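Side-chain contacts in N-acetylmuramoyl-L-alanine amidase (PDB 7AGM), which hydrolyses the amide bond joining N-acetylmuramic acid to L-alanine in peptidoglycan, as a zinc-dependent amidase that probably takes part in cell-wall remodelling: residues L84-V88 against D89-A93; P125-N128 against A129-G133; A213-L216 against G217-S220. One frame throughout, in Å; residues are numbered along the deposited sequence.

Contact 1: residues L84-V88 against D89-A93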
ATOM      1  N   LEU A  84       8.128  -3.963 -16.816  1.00 24.52           N
ATOM      2  CA  LEU A  84       7.774  -5.018 -15.878  1.00 26.56           C
ATOM      3  C   LEU A  84       8.327  -4.715 -14.489  1.00 26.62           C
ATOM      4  O   LEU A  84       9.396  -4.119 -14.337  1.00 27.77           O
ATOM      5  CB  LEU A  84       8.323  -6.361 -16.361  1.00 29.19           C
ATOM      6  CG  LEU A  84       7.626  -7.004 -17.559  1.00 49.55           C
ATOM      7  CD1 LEU A  84       8.423  -8.201 -18.042  1.00 73.83           C
ATOM      8  CD2 LEU A  84       6.215  -7.416 -17.187  1.00 47.40           C
ATOM      9  N   GLY A  85       7.570  -5.128 -13.471  1.00 26.95           N
ATOM     10  CA  GLY A  85       7.994  -5.046 -12.091  1.00 26.13           C
ATOM     11  C   GLY A  85       7.921  -6.413 -11.436  1.00 26.22           C
ATOM     12  O   GLY A  85       7.483  -7.388 -12.054  1.00 25.87           O
ATOM     13  N   PRO A  86       8.342  -6.514 -10.175  1.00 24.11           N
ATOM     14  CA  PRO A  86       8.494  -7.833  -9.548  1.00 23.43           C
ATOM     15  C   PRO A  86       7.157  -8.482  -9.215  1.00 21.52           C
ATOM     16  O   PRO A  86       6.141  -7.816  -9.015  1.00 21.50           O
ATOM     17  CB  PRO A  86       9.274  -7.530  -8.262  1.00 26.69           C
ATOM     18  CG  PRO A  86       9.859  -6.161  -8.460  1.00 26.81           C
ATOM     19  CD  PRO A  86       8.874  -5.436  -9.324  1.00 32.06           C
ATOM     20  N   CYS A  87       7.186  -9.815  -9.135  1.00 21.57           N
ATOM     21  CA  CYS A  87       6.022 -10.585  -8.704  1.00 21.15           C
ATOM     22  C   CYS A  87       5.670 -10.277  -7.247  1.00 19.16           C
ATOM     23  O   CYS A  87       6.477  -9.748  -6.476  1.00 18.70           O
ATOM     24  CB  CYS A  87       6.297 -12.084  -8.822  1.00 22.87           C
ATOM     25  SG  CYS A  87       6.717 -12.641 -10.481  1.00 26.44           S
ATOM     26  N   VAL A  88       4.448 -10.660  -6.862  1.00 16.90           N
ATOM     27  CA  VAL A  88       3.952 -10.329  -5.526  1.00 17.09           C
ATOM     28  C   VAL A  88       4.768 -11.008  -4.434  1.00 17.11           C
ATOM     29  O   VAL A  88       4.969 -10.432  -3.361  1.00 17.71           O
ATOM     30  CB  VAL A  88       2.439 -10.600  -5.393  1.00 17.70           C
ATOM     31  CG1 VAL A  88       1.633  -9.619  -6.254  1.00 17.73           C
ATOM     32  CG2 VAL A  88       2.115 -12.032  -5.752  1.00 19.36           C
ATOM     33  N   ASP A  89       5.257 -12.228  -4.680  1.00 17.98           N
ATOM     34  CA  ASP A  89       6.125 -12.865  -3.692  1.00 18.75           C
ATOM     35  C   ASP A  89       7.488 -12.184  -3.638  1.00 18.36           C
ATOM     36  O   ASP A  89       8.062 -12.013  -2.552  1.00 18.67           O
ATOM     37  CB  ASP A  89       6.243 -14.373  -3.942  1.00 19.95           C
ATOM     38  CG  ASP A  89       6.893 -14.715  -5.276  1.00 22.22           C
ATOM     39  OD1 ASP A  89       6.771 -13.931  -6.243  1.00 21.35           O
ATOM     40  OD2 ASP A  89       7.497 -15.805  -5.366  1.00 25.94           O
ATOM     41  N   GLU A  90       8.002 -11.761  -4.801  1.00 18.27           N
ATOM     42  CA  GLU A  90       9.279 -11.054  -4.858  1.00 18.97           C
ATOM     43  C   GLU A  90       9.218  -9.716  -4.125  1.00 17.32           C
ATOM     44  O   GLU A  90      10.194  -9.310  -3.488  1.00 16.90           O
ATOM     45  CB  GLU A  90       9.705 -10.862  -6.318  1.00 22.30           C
ATOM     46  CG  GLU A  90      10.014 -12.170  -7.044  1.00 26.54           C
ATOM     47  CD  GLU A  90      10.328 -12.000  -8.537  1.00 49.28           C
ATOM     48  OE1 GLU A  90       9.829 -11.047  -9.175  1.00 27.55           O
ATOM     49  OE2 GLU A  90      11.081 -12.839  -9.076  1.00 64.50           O
ATOM     50  N   ARG A  91       8.089  -9.006  -4.210  1.00 16.77           N
ATOM     51  CA  ARG A  91       7.971  -7.747  -3.476  1.00 16.73           C
ATOM     52  C   ARG A  91       8.040  -7.968  -1.967  1.00 16.44           C
ATOM     53  O   ARG A  91       8.639  -7.163  -1.238  1.00 16.57           O
ATOM     54  CB  ARG A  91       6.692  -7.013  -3.887  1.00 17.18           C
ATOM     55  CG  ARG A  91       6.683  -6.597  -5.360  1.00 17.78           C
ATOM     56  CD  ARG A  91       5.346  -6.037  -5.774  1.00 19.11           C
ATOM     57  NE  ARG A  91       5.332  -5.755  -7.212  1.00 20.05           N
ATOM     58  CZ  ARG A  91       4.993  -4.594  -7.775  1.00 19.51           C
ATOM     59  NH1 ARG A  91       4.606  -3.563  -7.031  1.00 18.23           N
ATOM     60  NH2 ARG A  91       5.025  -4.471  -9.098  1.00 20.56           N
ATOM     61  N   ALA A  92       7.449  -9.061  -1.471  1.00 16.47           N
ATOM     62  CA  ALA A  92       7.613  -9.387  -0.055  1.00 16.53           C
ATOM     63  C   ALA A  92       9.056  -9.759   0.269  1.00 15.54           C
ATOM     64  O   ALA A  92       9.595  -9.330   1.297  1.00 15.42           O
ATOM     65  CB  ALA A  92       6.649 -10.498   0.376  1.00 17.06           C
ATOM     66  N   ALA A  93       9.711 -10.525  -0.611  1.00 16.37           N
ATOM     67  CA  ALA A  93      11.108 -10.896  -0.379  1.00 16.19           C
ATOM     68  C   ALA A  93      12.022  -9.672  -0.358  1.00 16.05           C
ATOM     69  O   ALA A  93      12.926  -9.577   0.481  1.00 15.97           O
ATOM     70  CB  ALA A  93      11.571 -11.900  -1.434  1.00 17.16           C
TER
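R91 reaches back across P86 at about a right angle, and its NE donates to P86 O at 2.9 Å, an oxygen that also accepts from Q40 NE2. The bond is nearly straight (N-H...O angle 177°); the oxygen sits at the guanidinium edge, in its plane, while the donor stands above the carbonyl plane. R91 NH2 passes 4.0 Å from P86 CD. NH1 and NH2 are held by D14, in a salt bridge, and by the carbonyls of P15 and H17, which fixes the rotation of the group beside the zinc ligand H17.

C87 N, at the N-cap, donates to E90 OE1 at 2.9 Å on its anti side, so the N3 side chain supplies one half of a capping box. The extended E90 chain, with CG beside its backbone N (chi1 -66°), makes this reach possible. Helical bonding begins as R91 N meets C87 O at 2.9 Å.

V88 CB and CG2 both lie 3.3 Å from D89 N. V88 turns away from 89-93 and packs on Q40, on V29 of strand 28-30 and on A169 of helix 169-173. The C87-C39 disulfide ties the start of helix 88-98 to the loop after strand 36-38.

Contact 2: residues P125-N128 against A129-G133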
ATOM      1  N   PRO A 125      -5.647 -14.361   9.532  1.00 16.78           N
ATOM      2  CA  PRO A 125      -4.954 -14.564  10.809  1.00 17.06           C
ATOM      3  C   PRO A 125      -3.446 -14.390  10.676  1.00 15.95           C
ATOM      4  O   PRO A 125      -2.875 -14.666   9.618  1.00 15.30           O
ATOM      5  CB  PRO A 125      -5.267 -16.032  11.151  1.00 18.40           C
ATOM      6  CG  PRO A 125      -6.462 -16.375  10.355  1.00 19.37           C
ATOM      7  CD  PRO A 125      -6.360 -15.575   9.099  1.00 17.44           C
ATOM      8  N   PRO A 126      -2.798 -13.917  11.733  1.00 15.59           N
ATOM      9  CA  PRO A 126      -1.363 -13.637  11.638  1.00 15.73           C
ATOM     10  C   PRO A 126      -0.542 -14.911  11.507  1.00 17.00           C
ATOM     11  O   PRO A 126      -0.881 -15.965  12.056  1.00 19.10           O
ATOM     12  CB  PRO A 126      -1.061 -12.917  12.954  1.00 15.54           C
ATOM     13  CG  PRO A 126      -2.088 -13.468  13.919  1.00 16.38           C
ATOM     14  CD  PRO A 126      -3.334 -13.654  13.084  1.00 16.51           C
ATOM     15  N   LEU A 127       0.572 -14.791  10.786  1.00 16.68           N
ATOM     16  CA  LEU A 127       1.490 -15.899  10.567  1.00 16.88           C
ATOM     17  C   LEU A 127       2.786 -15.777  11.354  1.00 16.80           C
ATOM     18  O   LEU A 127       3.590 -16.717  11.338  1.00 18.73           O
ATOM     19  CB  LEU A 127       1.813 -16.035   9.071  1.00 16.07           C
ATOM     20  CG  LEU A 127       0.614 -16.418   8.198  1.00 16.98           C
ATOM     21  CD1 LEU A 127       0.972 -16.273   6.728  1.00 18.53           C
ATOM     22  CD2 LEU A 127       0.172 -17.840   8.500  1.00 18.09           C
ATOM     23  N   ASN A 128       2.997 -14.663  12.050  1.00 16.71           N
ATOM     24  CA  ASN A 128       4.197 -14.429  12.844  1.00 16.41           C
ATOM     25  C   ASN A 128       3.921 -13.271  13.798  1.00 17.08           C
ATOM     26  O   ASN A 128       2.843 -12.667  13.782  1.00 17.03           O
ATOM     27  CB  ASN A 128       5.427 -14.186  11.951  1.00 15.44           C
ATOM     28  CG  ASN A 128       5.241 -13.016  10.996  1.00 15.11           C
ATOM     29  OD1 ASN A 128       4.771 -11.951  11.389  1.00 15.04           O
ATOM     30  ND2 ASN A 128       5.598 -13.217   9.732  1.00 15.84           N
ATOM     31  N   ALA A 129       4.931 -12.944  14.612  1.00 17.52           N
ATOM     32  CA  ALA A 129       4.759 -11.936  15.654  1.00 17.98           C
ATOM     33  C   ALA A 129       4.565 -10.543  15.074  1.00 16.23           C
ATOM     34  O   ALA A 129       3.808  -9.741  15.630  1.00 16.57           O
ATOM     35  CB  ALA A 129       5.953 -11.949  16.610  1.00 19.89           C
ATOM     36  N   ALA A 130       5.261 -10.218  13.981  1.00 16.02           N
ATOM     37  CA  ALA A 130       5.050  -8.909  13.367  1.00 15.50           C
ATOM     38  C   ALA A 130       3.603  -8.751  12.931  1.00 14.61           C
ATOM     39  O   ALA A 130       2.991  -7.697  13.147  1.00 14.31           O
ATOM     40  CB  ALA A 130       5.976  -8.721  12.164  1.00 15.92           C
ATOM     41  N   GLN A 131       3.027  -9.807  12.358  1.00 14.33           N
ATOM     42  CA  GLN A 131       1.657  -9.737  11.871  1.00 14.59           C
ATOM     43  C   GLN A 131       0.652  -9.685  13.010  1.00 15.17           C
ATOM     44  O   GLN A 131      -0.408  -9.067  12.868  1.00 15.46           O
ATOM     45  CB  GLN A 131       1.364 -10.930  10.963  1.00 14.45           C
ATOM     46  CG  GLN A 131       2.195 -10.895   9.684  1.00 13.30           C
ATOM     47  CD  GLN A 131       1.898 -12.048   8.749  1.00 13.05           C
ATOM     48  OE1 GLN A 131       0.876 -12.725   8.873  1.00 13.55           O
ATOM     49  NE2 GLN A 131       2.803 -12.282   7.805  1.00 14.17           N
ATOM     50  N   SER A 132       0.972 -10.317  14.139  0.52 15.59           N
ATOM     51  CA  SER A 132       0.028 -10.417  15.244  0.52 16.14           C
ATOM     52  C   SER A 132      -0.052  -9.136  16.061  0.52 16.78           C
ATOM     53  O   SER A 132      -1.102  -8.845  16.644  0.52 18.15           O
ATOM     54  CB  SER A 132       0.425 -11.585  16.151  0.52 17.23           C
ATOM     55  OG  SER A 132      -0.421 -11.670  17.278  0.52 18.12           O
ATOM     56  N   GLY A 133       1.039  -8.376  16.134  1.00 16.49           N
ATOM     57  CA  GLY A 133       1.107  -7.222  17.002  1.00 16.53           C
ATOM     58  C   GLY A 133       1.350  -5.919  16.264  1.00 16.42           C
ATOM     59  O   GLY A 133       0.420  -5.157  15.984  1.00 16.25           O
TER
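The amide planes of Q131 and N128 stand 68° apart where the two side chains cross at about a right angle, and each oxygen is met differently. Q131 OE1 takes the backbone N-H of L127 at 2.8 Å from above its carbonyl plane, 55° out of it, and also accepts from S123 OG, so two bonds grip this oxygen. N128 OD1 is approached nearly along the C=O axis by Q131 N at 2.9 Å. The two amide nitrogens, N128 ND2 and Q131 NE2, lie 3.5 Å apart, and both donate to the carbonyl of A174; NE2 of Q131 also reaches N172 O.

N128 is thus the N-cap of helix 129-132, bonded to the N3 amide. Its CG lies between backbone N and carbonyl carbon (chi1 57°), which turns OD1 over the first turn. Q131 does not return the bond to N128 N, as a capping box would require, but bonds L127 N, one residue earlier. L127 CB lies 3.4 Å from Q131 OE1. N128 O accepts from S132 N at 3.0 Å. P126 CB packs 3.7 Å from Q131 CB and 3.8 Å from S132 CB.

The arrangement is a capped turn at the surface, away from the zinc site. It leads the chain from strand 119-123 into helix 129-132 and on toward helix 134-148, while the two amides pin it to the end of helix 169-173 and the residues that follow.

Contact 3: residues A213-L216 against G217-S220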
ATOM      1  N   ALA A 213       4.798   8.087   9.786  1.00 14.44           N
ATOM      2  CA  ALA A 213       5.563   8.783  10.817  1.00 15.70           C
ATOM      3  C   ALA A 213       4.996   8.510  12.204  1.00 16.49           C
ATOM      4  O   ALA A 213       5.755   8.320  13.166  1.00 18.07           O
ATOM      5  CB  ALA A 213       5.587  10.283  10.531  1.00 17.87           C
ATOM      6  N   GLY A 214       3.666   8.479  12.325  1.00 17.15           N
ATOM      7  CA  GLY A 214       3.056   8.183  13.611  1.00 17.52           C
ATOM      8  C   GLY A 214       3.392   6.786  14.098  1.00 17.72           C
ATOM      9  O   GLY A 214       3.690   6.584  15.281  1.00 18.58           O
ATOM     10  N   PHE A 215       3.370   5.808  13.190  1.00 16.25           N
ATOM     11  CA  PHE A 215       3.730   4.448  13.574  1.00 15.43           C
ATOM     12  C   PHE A 215       5.210   4.347  13.934  1.00 15.53           C
ATOM     13  O   PHE A 215       5.567   3.738  14.948  1.00 17.14           O
ATOM     14  CB  PHE A 215       3.376   3.453  12.465  1.00 14.42           C
ATOM     15  CG  PHE A 215       3.828   2.044  12.764  1.00 14.44           C
ATOM     16  CD1 PHE A 215       3.231   1.313  13.782  1.00 13.86           C
ATOM     17  CD2 PHE A 215       4.860   1.458  12.039  1.00 15.03           C
ATOM     18  CE1 PHE A 215       3.646   0.015  14.070  1.00 15.15           C
ATOM     19  CE2 PHE A 215       5.275   0.159  12.316  1.00 15.03           C
ATOM     20  CZ  PHE A 215       4.665  -0.561  13.342  1.00 15.39           C
ATOM     21  N   LEU A 216       6.091   4.919  13.101  1.00 14.71           N
ATOM     22  CA  LEU A 216       7.519   4.867  13.410  1.00 15.21           C
ATOM     23  C   LEU A 216       7.811   5.486  14.769  1.00 17.62           C
ATOM     24  O   LEU A 216       8.606   4.946  15.549  1.00 18.96           O
ATOM     25  CB  LEU A 216       8.321   5.586  12.321  1.00 13.64           C
ATOM     26  CG  LEU A 216       8.369   4.923  10.940  1.00 13.81           C
ATOM     27  CD1 LEU A 216       9.168   5.831  10.008  1.00 14.26           C
ATOM     28  CD2 LEU A 216       8.975   3.525  10.988  1.00 14.62           C
ATOM     29  N   GLY A 217       7.167   6.615  15.075  1.00 17.49           N
ATOM     30  CA  GLY A 217       7.384   7.259  16.359  1.00 19.26           C
ATOM     31  C   GLY A 217       6.902   6.416  17.524  1.00 23.42           C
ATOM     32  O   GLY A 217       7.519   6.410  18.592  1.00 27.45           O
ATOM     33  N   SER A 218       5.792   5.699  17.338  1.00 24.17           N
ATOM     34  CA  SER A 218       5.283   4.831  18.392  1.00 25.57           C
ATOM     35  C   SER A 218       6.245   3.688  18.684  1.00 28.50           C
ATOM     36  O   SER A 218       6.327   3.226  19.829  1.00 34.99           O
ATOM     37  CB  SER A 218       3.922   4.270  17.986  1.00 25.92           C
ATOM     38  OG  SER A 218       4.084   3.169  17.103  1.00 31.79           O
ATOM     39  N   GLN A 219       6.974   3.213  17.672  1.00 30.46           N
ATOM     40  CA  GLN A 219       7.939   2.145  17.896  1.00 28.31           C
ATOM     41  C   GLN A 219       9.150   2.612  18.697  1.00 74.56           C
ATOM     42  O   GLN A 219       9.823   1.782  19.316  1.00 85.43           O
ATOM     43  CB  GLN A 219       8.354   1.493  16.574  1.00 28.59           C
ATOM     44  CG  GLN A 219       7.194   0.845  15.807  1.00 36.00           C
ATOM     45  CD  GLN A 219       6.474  -0.234  16.610  1.00 53.72           C
ATOM     46  OE1 GLN A 219       5.403   0.000  17.173  1.00 54.52           O
ATOM     47  NE2 GLN A 219       7.058  -1.425  16.655  1.00 47.39           N
ATOM     48  N   SER A 220       9.436   3.912  18.712  1.00 44.73           N
ATOM     49  CA  SER A 220      10.498   4.449  19.559  1.00 60.12           C
ATOM     50  C   SER A 220       9.985   4.718  20.974  1.00 59.88           C
ATOM     51  O   SER A 220      10.697   4.505  21.959  1.00 57.16           O
ATOM     52  CB  SER A 220      11.073   5.733  18.959  1.00 34.23           C
ATOM     53  OG  SER A 220      11.581   5.498  17.657  1.00 64.94           O
TER
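F215 and Q219 meet one helical turn apart because their torsions converge: F215 CG is anti to its backbone N (chi1 175°), and a turn about the CB-CG bond of Q219 (chi2 -58°) folds its amide back over the ring. Q219 CG sits above one face, 4.0 Å from the ring centroid of F215 and offset toward the rim, a CH-pi contact. The amide follows the ring almost flat, the two planes being 15° apart. Q219 CD comes 3.7 Å from F215 CZ, and Q219 OE1 3.6 Å from F215 CE1.

The carbonyl of F215 is gripped twice. S218 OG donates to F215 O at 2.7 Å, folding the serine back onto the preceding turn, and Q219 N adds its helical bond to the same oxygen at 3.1 Å. Before this, G217 N meets A213 O at 2.9 Å and S218 N meets G214 O at 3.1 Å in regular i to i+4 fashion. Q219 N has a further weak i to i+3 bond to L216 O, and S220 N a weak i to i+4 bond to it.

This is the C-terminal part of helix 198-219. F215 stacks with F138 of helix 134-148 and touches P177, just before strand 178-185. L216 packs on I6 and M9 ahead of strand 10-15 and on H101 ahead of strand 102-109, and S220 OG bonds the carbonyl of N5 in the N-terminal segment.

Overall arrangement
The three contacts follow one another along the chain without nesting or crossing, and each is local. Contact 1 ends the loop after strand 73-76 and opens helix 88-98; contact 2 ends the loop after strand 119-123 and opens helix 129-132; contact 3 closes no loop, lying within the C-terminal part of helix 198-219. Their centres are about 21 Å (1 and 2), 26 Å (1 and 3) and 18 Å (2 and 3) apart, and none touches another. Shared neighbours connect them: helix 169-173 meets contact 1 through L173 and contact 2 through N172, while helix 134-148, which follows contact 2, carries F138 to contact 3. Contact 1 alone adjoins the zinc site.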